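Local coordinates for protein ecdysteroid-phosphate phosphatase (Bombyx mori, PDB 3C7T) that removes phosphate from ecdysteroid 22-phosphates to release the active moulting hormones, and also acts as a protein tyrosine phosphatase, at residues P116-W124 with A157-R168. Residues are numbered along the deposited sequence; the frame is centred on the assembly and turned at random.
Sequences PGLFEFKNW and ASAETMDEFFKR
Arg168 reaches from helix 162-179 to the backbone of the loop that follows strand 112-114, and illustrates how one guanidinium can hold an active-site loop of this C-terminal histidine phosphatase domain by its carbonyls. End-on, Arg168 NH1 and NH2 converge on Phe119 O from the same face of its peptide plane, NH1 at 2.9 Å; Arg168 NH2 also reaches Glu120 O, from above that carbonyl's plane. Side-on, the guanidinium meets the Glu160 carboxylate in a two-pronged salt bridge on syn lone pairs, Arg168 NE facing Glu160 OE1 and Arg168 NH2 lying 2.7 Å from Glu160 OE2. The anti side of Glu160 OE2 takes Lys122 N in a nearly straight bond (174°). Glu160 N returns a bond to Lys122 O, while Lys122, its chain bent at chi3 (-73°), brings NZ to Ser158 O at 2.7 Å. Beside this polar network, Phe121 lays CB over the centre of the Phe165 ring, 3.7 Å from its centroid, and with CG anti to the backbone N (chi1 177°) its own ring crosses Phe165 obliquely, CD1 against Phe165 CB. Without the guanidinium, as with an alanine here, the Phe119 and Glu120 carbonyls would probably lose these donors and Glu160 its salt-bridge partner. Because Glu120 touches the bound tungstate, the charge-backed grip on its carbonyl is consistent with a second-shell role, steadying the backbone that presents this residue to the phosphate pocket.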
ATOM      1  N   PRO A 116     -18.665  10.291 -18.487  1.00 25.23           N
ATOM      2  CA  PRO A 116     -19.774   9.477 -17.959  1.00 24.89           C
ATOM      3  C   PRO A 116     -20.065   8.211 -18.783  1.00 24.32           C
ATOM      4  O   PRO A 116     -20.662   7.251 -18.270  1.00 25.60           O
ATOM      5  CB  PRO A 116     -20.961  10.457 -17.972  1.00 25.25           C
ATOM      6  CG  PRO A 116     -20.296  11.819 -17.922  1.00 25.12           C
ATOM      7  CD  PRO A 116     -19.084  11.679 -18.771  1.00 24.95           C
ATOM      8  N   GLY A 117     -19.607   8.177 -20.029  1.00 24.81           N
ATOM      9  CA  GLY A 117     -19.745   6.968 -20.843  1.00 24.58           C
ATOM     10  C   GLY A 117     -19.114   5.771 -20.154  1.00 24.33           C
ATOM     11  O   GLY A 117     -19.560   4.645 -20.338  1.00 24.81           O
ATOM     12  N   LEU A 118     -18.092   6.031 -19.338  1.00 23.29           N
ATOM     13  CA  LEU A 118     -17.349   4.981 -18.642  1.00 23.23           C
ATOM     14  C   LEU A 118     -17.969   4.530 -17.319  1.00 23.21           C
ATOM     15  O   LEU A 118     -17.475   3.574 -16.706  1.00 22.65           O
ATOM     16  CB  LEU A 118     -15.888   5.444 -18.425  1.00 22.74           C
ATOM     17  CG  LEU A 118     -15.064   5.738 -19.696  1.00 23.94           C
ATOM     18  CD1 LEU A 118     -13.686   6.214 -19.295  1.00 24.66           C
ATOM     19  CD2 LEU A 118     -14.980   4.514 -20.623  1.00 23.46           C
ATOM     20  N   PHE A 119     -19.044   5.185 -16.873  1.00 23.47           N
ATOM     21  CA  PHE A 119     -19.643   4.804 -15.583  1.00 23.38           C
ATOM     22  C   PHE A 119     -20.197   3.365 -15.600  1.00 23.53           C
ATOM     23  O   PHE A 119     -20.636   2.861 -16.641  1.00 23.39           O
ATOM     24  CB  PHE A 119     -20.689   5.831 -15.102  1.00 22.66           C
ATOM     25  CG  PHE A 119     -21.141   5.613 -13.675  1.00 23.56           C
ATOM     26  CD1 PHE A 119     -20.258   5.779 -12.620  1.00 23.33           C
ATOM     27  CD2 PHE A 119     -22.465   5.241 -13.400  1.00 24.13           C
ATOM     28  CE1 PHE A 119     -20.671   5.564 -11.299  1.00 24.10           C
ATOM     29  CE2 PHE A 119     -22.898   5.034 -12.080  1.00 26.80           C
ATOM     30  CZ  PHE A 119     -21.998   5.195 -11.030  1.00 25.38           C
ATOM     31  N   GLU A 120     -20.152   2.712 -14.429  1.00 23.91           N
ATOM     32  CA  GLU A 120     -20.602   1.343 -14.255  1.00 24.28           C
ATOM     33  C   GLU A 120     -22.085   1.193 -14.624  1.00 24.81           C
ATOM     34  O   GLU A 120     -22.796   2.182 -14.799  1.00 24.75           O
ATOM     35  CB  GLU A 120     -20.387   0.916 -12.798  1.00 24.69           C
ATOM     36  CG  GLU A 120     -21.345   1.584 -11.812  1.00 26.03           C
ATOM     37  CD  GLU A 120     -21.082   1.191 -10.365  1.00 30.39           C
ATOM     38  OE1 GLU A 120     -20.074   0.477 -10.113  1.00 29.59           O
ATOM     39  OE2 GLU A 120     -21.903   1.587  -9.483  1.00 34.42           O
ATOM     40  N   PHE A 121     -22.525  -0.053 -14.745  1.00 25.04           N
ATOM     41  CA  PHE A 121     -23.911  -0.381 -15.054  1.00 25.82           C
ATOM     42  C   PHE A 121     -24.836   0.106 -13.945  1.00 26.72           C
ATOM     43  O   PHE A 121     -24.627  -0.203 -12.765  1.00 24.88           O
ATOM     44  CB  PHE A 121     -23.996  -1.906 -15.258  1.00 25.22           C
ATOM     45  CG  PHE A 121     -25.378  -2.441 -15.526  1.00 27.89           C
ATOM     46  CD1 PHE A 121     -26.338  -1.699 -16.219  1.00 28.12           C
ATOM     47  CD2 PHE A 121     -25.691  -3.743 -15.126  1.00 28.93           C
ATOM     48  CE1 PHE A 121     -27.595  -2.229 -16.459  1.00 29.12           C
ATOM     49  CE2 PHE A 121     -26.937  -4.272 -15.367  1.00 29.38           C
ATOM     50  CZ  PHE A 121     -27.888  -3.513 -16.042  1.00 30.43           C
ATOM     51  N   LYS A 122     -25.852   0.872 -14.340  1.00 27.81           N
ATOM     52  CA  LYS A 122     -26.936   1.282 -13.452  1.00 30.24           C
ATOM     53  C   LYS A 122     -28.080   0.257 -13.480  1.00 31.33           C
ATOM     54  O   LYS A 122     -29.033   0.397 -14.265  1.00 31.37           O
ATOM     55  CB  LYS A 122     -27.450   2.669 -13.854  1.00 30.19           C
ATOM     56  CG  LYS A 122     -26.388   3.764 -13.778  1.00 30.75           C
ATOM     57  CD  LYS A 122     -26.947   5.105 -14.208  1.00 31.95           C
ATOM     58  CE  LYS A 122     -27.162   5.172 -15.723  1.00 34.58           C
ATOM     59  NZ  LYS A 122     -28.131   6.259 -16.057  1.00 36.42           N
ATOM     60  N   ASN A 123     -27.949  -0.758 -12.619  1.00 33.07           N
ATOM     61  CA  ASN A 123     -28.824  -1.937 -12.530  1.00 34.87           C
ATOM     62  C   ASN A 123     -30.067  -1.690 -11.660  1.00 36.75           C
ATOM     63  O   ASN A 123     -29.948  -1.291 -10.497  1.00 36.19           O
ATOM     64  CB  ASN A 123     -27.988  -3.097 -11.950  1.00 34.66           C
ATOM     65  CG  ASN A 123     -28.721  -4.447 -11.922  1.00 36.08           C
ATOM     66  OD1 ASN A 123     -29.934  -4.546 -12.120  1.00 36.67           O
ATOM     67  ND2 ASN A 123     -27.958  -5.506 -11.649  1.00 36.96           N
ATOM     68  N   TRP A 124     -31.258  -1.948 -12.209  1.00 39.06           N
ATOM     69  CA  TRP A 124     -32.497  -1.684 -11.452  1.00 41.45           C
ATOM     70  C   TRP A 124     -32.619  -2.512 -10.154  1.00 41.98           C
ATOM     71  O   TRP A 124     -33.241  -2.048  -9.197  1.00 42.63           O
ATOM     72  CB  TRP A 124     -33.753  -1.794 -12.343  1.00 42.70           C
ATOM     73  CG  TRP A 124     -34.414  -3.156 -12.385  1.00 44.71           C
ATOM     74  CD1 TRP A 124     -34.280  -4.108 -13.363  1.00 45.72           C
ATOM     75  CD2 TRP A 124     -35.331  -3.703 -11.418  1.00 46.81           C
ATOM     76  NE1 TRP A 124     -35.045  -5.209 -13.062  1.00 46.22           N
ATOM     77  CE2 TRP A 124     -35.698  -4.990 -11.874  1.00 47.11           C
ATOM     78  CE3 TRP A 124     -35.866  -3.236 -10.201  1.00 47.51           C
ATOM     79  CZ2 TRP A 124     -36.584  -5.820 -11.155  1.00 46.22           C
ATOM     80  CZ3 TRP A 124     -36.748  -4.066  -9.481  1.00 45.97           C
ATOM     81  CH2 TRP A 124     -37.092  -5.340  -9.963  1.00 45.90           C
ATOM     82  N   ALA A 157     -29.587   9.906 -13.912  1.00 43.07           N
ATOM     83  CA  ALA A 157     -29.603   9.202 -12.627  1.00 42.61           C
ATOM     84  C   ALA A 157     -30.464   7.930 -12.642  1.00 42.20           C
ATOM     85  O   ALA A 157     -30.632   7.271 -11.601  1.00 42.55           O
ATOM     86  CB  ALA A 157     -30.083  10.156 -11.516  1.00 42.90           C
ATOM     87  N   SER A 158     -30.983   7.577 -13.819  1.00 40.64           N
ATOM     88  CA  SER A 158     -31.964   6.510 -13.936  1.00 39.71           C
ATOM     89  C   SER A 158     -31.324   5.171 -14.279  1.00 38.41           C
ATOM     90  O   SER A 158     -30.309   5.126 -14.971  1.00 37.89           O
ATOM     91  CB  SER A 158     -32.989   6.875 -15.010  1.00 40.19           C
ATOM     92  OG  SER A 158     -34.305   6.858 -14.488  1.00 41.52           O
ATOM     93  N   ALA A 159     -31.933   4.089 -13.789  1.00 36.96           N
ATOM     94  CA  ALA A 159     -31.540   2.736 -14.167  1.00 35.75           C
ATOM     95  C   ALA A 159     -31.635   2.614 -15.681  1.00 34.86           C
ATOM     96  O   ALA A 159     -32.325   3.396 -16.330  1.00 34.89           O
ATOM     97  CB  ALA A 159     -32.430   1.706 -13.491  1.00 35.60           C
ATOM     98  N   GLU A 160     -30.938   1.630 -16.230  1.00 33.62           N
ATOM     99  CA  GLU A 160     -30.854   1.438 -17.668  1.00 32.90           C
ATOM    100  C   GLU A 160     -30.825  -0.063 -17.895  1.00 32.57           C
ATOM    101  O   GLU A 160     -30.554  -0.833 -16.971  1.00 32.68           O
ATOM    102  CB  GLU A 160     -29.561   2.086 -18.205  1.00 32.79           C
ATOM    103  CG  GLU A 160     -28.303   1.431 -17.619  1.00 31.07           C
ATOM    104  CD  GLU A 160     -26.995   2.192 -17.869  1.00 32.00           C
ATOM    105  OE1 GLU A 160     -26.908   3.022 -18.801  1.00 27.73           O
ATOM    106  OE2 GLU A 160     -26.034   1.940 -17.112  1.00 30.66           O
ATOM    107  N   THR A 161     -31.114  -0.487 -19.117  1.00 32.77           N
ATOM    108  CA  THR A 161     -30.994  -1.885 -19.480  1.00 32.84           C
ATOM    109  C   THR A 161     -29.524  -2.206 -19.749  1.00 33.25           C
ATOM    110  O   THR A 161     -28.715  -1.300 -20.007  1.00 32.66           O
ATOM    111  CB  THR A 161     -31.803  -2.210 -20.739  1.00 33.06           C
ATOM    112  OG1 THR A 161     -31.171  -1.614 -21.873  1.00 32.74           O
ATOM    113  CG2 THR A 161     -33.256  -1.677 -20.612  1.00 32.95           C
ATOM    114  N   MET A 162     -29.198  -3.497 -19.705  1.00 33.68           N
ATOM    115  CA  MET A 162     -27.848  -3.968 -19.996  1.00 34.38           C
ATOM    116  C   MET A 162     -27.377  -3.539 -21.385  1.00 34.31           C
ATOM    117  O   MET A 162     -26.217  -3.160 -21.555  1.00 34.24           O
ATOM    118  CB  MET A 162     -27.758  -5.495 -19.843  1.00 34.85           C
ATOM    119  CG  MET A 162     -26.331  -5.991 -19.721  1.00 37.22           C
ATOM    120  SD  MET A 162     -26.116  -7.786 -19.730  1.00 43.90           S
ATOM    121  CE  MET A 162     -26.416  -8.130 -21.462  1.00 41.65           C
ATOM    122  N   ASP A 163     -28.273  -3.596 -22.374  1.00 34.49           N
ATOM    123  CA  ASP A 163     -27.943  -3.142 -23.728  1.00 34.45           C
ATOM    124  C   ASP A 163     -27.540  -1.672 -23.781  1.00 33.44           C
ATOM    125  O   ASP A 163     -26.552  -1.320 -24.443  1.00 33.39           O
ATOM    126  CB  ASP A 163     -29.107  -3.402 -24.692  1.00 35.71           C
ATOM    127  CG  ASP A 163     -29.123  -4.835 -25.223  1.00 39.58           C
ATOM    128  OD1 ASP A 163     -28.370  -5.692 -24.688  1.00 42.73           O
ATOM    129  OD2 ASP A 163     -29.891  -5.102 -26.182  1.00 42.81           O
ATOM    130  N   GLU A 164     -28.307  -0.823 -23.097  1.00 31.97           N
ATOM    131  CA  GLU A 164     -28.043   0.614 -23.038  1.00 31.58           C
ATOM    132  C   GLU A 164     -26.706   0.899 -22.359  1.00 30.25           C
ATOM    133  O   GLU A 164     -25.967   1.808 -22.761  1.00 30.04           O
ATOM    134  CB  GLU A 164     -29.165   1.316 -22.274  1.00 32.14           C
ATOM    135  CG  GLU A 164     -30.455   1.475 -23.079  1.00 34.50           C
ATOM    136  CD  GLU A 164     -31.682   1.757 -22.216  1.00 37.99           C
ATOM    137  OE1 GLU A 164     -31.633   1.605 -20.968  1.00 37.76           O
ATOM    138  OE2 GLU A 164     -32.723   2.120 -22.809  1.00 40.56           O
ATOM    139  N   PHE A 165     -26.407   0.113 -21.327  1.00 28.84           N
ATOM    140  CA  PHE A 165     -25.137   0.249 -20.621  1.00 27.39           C
ATOM    141  C   PHE A 165     -23.967  -0.031 -21.550  1.00 26.51           C
ATOM    142  O   PHE A 165     -23.050   0.796 -21.661  1.00 27.14           O
ATOM    143  CB  PHE A 165     -25.083  -0.641 -19.367  1.00 26.79           C
ATOM    144  CG  PHE A 165     -23.687  -0.961 -18.916  1.00 26.11           C
ATOM    145  CD1 PHE A 165     -22.884   0.024 -18.335  1.00 24.66           C
ATOM    146  CD2 PHE A 165     -23.165  -2.239 -19.075  1.00 25.10           C
ATOM    147  CE1 PHE A 165     -21.582  -0.266 -17.929  1.00 24.30           C
ATOM    148  CE2 PHE A 165     -21.834  -2.530 -18.659  1.00 22.44           C
ATOM    149  CZ  PHE A 165     -21.067  -1.539 -18.104  1.00 22.56           C
ATOM    150  N   PHE A 166     -23.996  -1.172 -22.233  1.00 25.21           N
ATOM    151  CA  PHE A 166     -22.896  -1.497 -23.120  1.00 25.57           C
ATOM    152  C   PHE A 166     -22.749  -0.536 -24.308  1.00 26.40           C
ATOM    153  O   PHE A 166     -21.646  -0.263 -24.775  1.00 25.39           O
ATOM    154  CB  PHE A 166     -22.955  -2.957 -23.562  1.00 25.34           C
ATOM    155  CG  PHE A 166     -22.474  -3.918 -22.511  1.00 24.91           C
ATOM    156  CD1 PHE A 166     -21.138  -3.954 -22.146  1.00 26.20           C
ATOM    157  CD2 PHE A 166     -23.358  -4.794 -21.900  1.00 25.52           C
ATOM    158  CE1 PHE A 166     -20.680  -4.852 -21.161  1.00 25.75           C
ATOM    159  CE2 PHE A 166     -22.919  -5.699 -20.919  1.00 26.75           C
ATOM    160  CZ  PHE A 166     -21.578  -5.723 -20.552  1.00 25.55           C
ATOM    161  N   LYS A 167     -23.875  -0.009 -24.773  1.00 26.43           N
ATOM    162  CA  LYS A 167     -23.867   0.954 -25.864  1.00 26.75           C
ATOM    163  C   LYS A 167     -23.152   2.251 -25.458  1.00 27.25           C
ATOM    164  O   LYS A 167     -22.340   2.770 -26.224  1.00 27.56           O
ATOM    165  CB  LYS A 167     -25.313   1.220 -26.318  1.00 26.89           C
ATOM    166  CG  LYS A 167     -25.486   2.211 -27.493  1.00 28.09           C
ATOM    167  CD  LYS A 167     -24.708   1.784 -28.718  1.00 31.32           C
ATOM    168  CE  LYS A 167     -25.081   2.641 -29.920  1.00 32.72           C
ATOM    169  NZ  LYS A 167     -24.238   2.334 -31.091  1.00 33.94           N
ATOM    170  N   ARG A 168     -23.487   2.759 -24.269  1.00 26.91           N
ATOM    171  CA  ARG A 168     -22.826   3.882 -23.605  1.00 27.51           C
ATOM    172  C   ARG A 168     -21.312   3.719 -23.663  1.00 27.06           C
ATOM    173  O   ARG A 168     -20.591   4.580 -24.164  1.00 26.72           O
ATOM    174  CB  ARG A 168     -23.172   3.870 -22.106  1.00 28.01           C
ATOM    175  CG  ARG A 168     -24.416   4.569 -21.676  1.00 29.37           C
ATOM    176  CD  ARG A 168     -24.207   5.259 -20.347  1.00 27.72           C
ATOM    177  NE  ARG A 168     -24.397   4.396 -19.183  1.00 28.38           N
ATOM    178  CZ  ARG A 168     -23.431   4.020 -18.340  1.00 29.04           C
ATOM    179  NH1 ARG A 168     -22.173   4.402 -18.529  1.00 27.56           N
ATOM    180  NH2 ARG A 168     -23.728   3.259 -17.300  1.00 25.86           N
TER
HETATM  181  O   HOH W   1     -31.591  -2.634 -14.967  1.00 32.61           O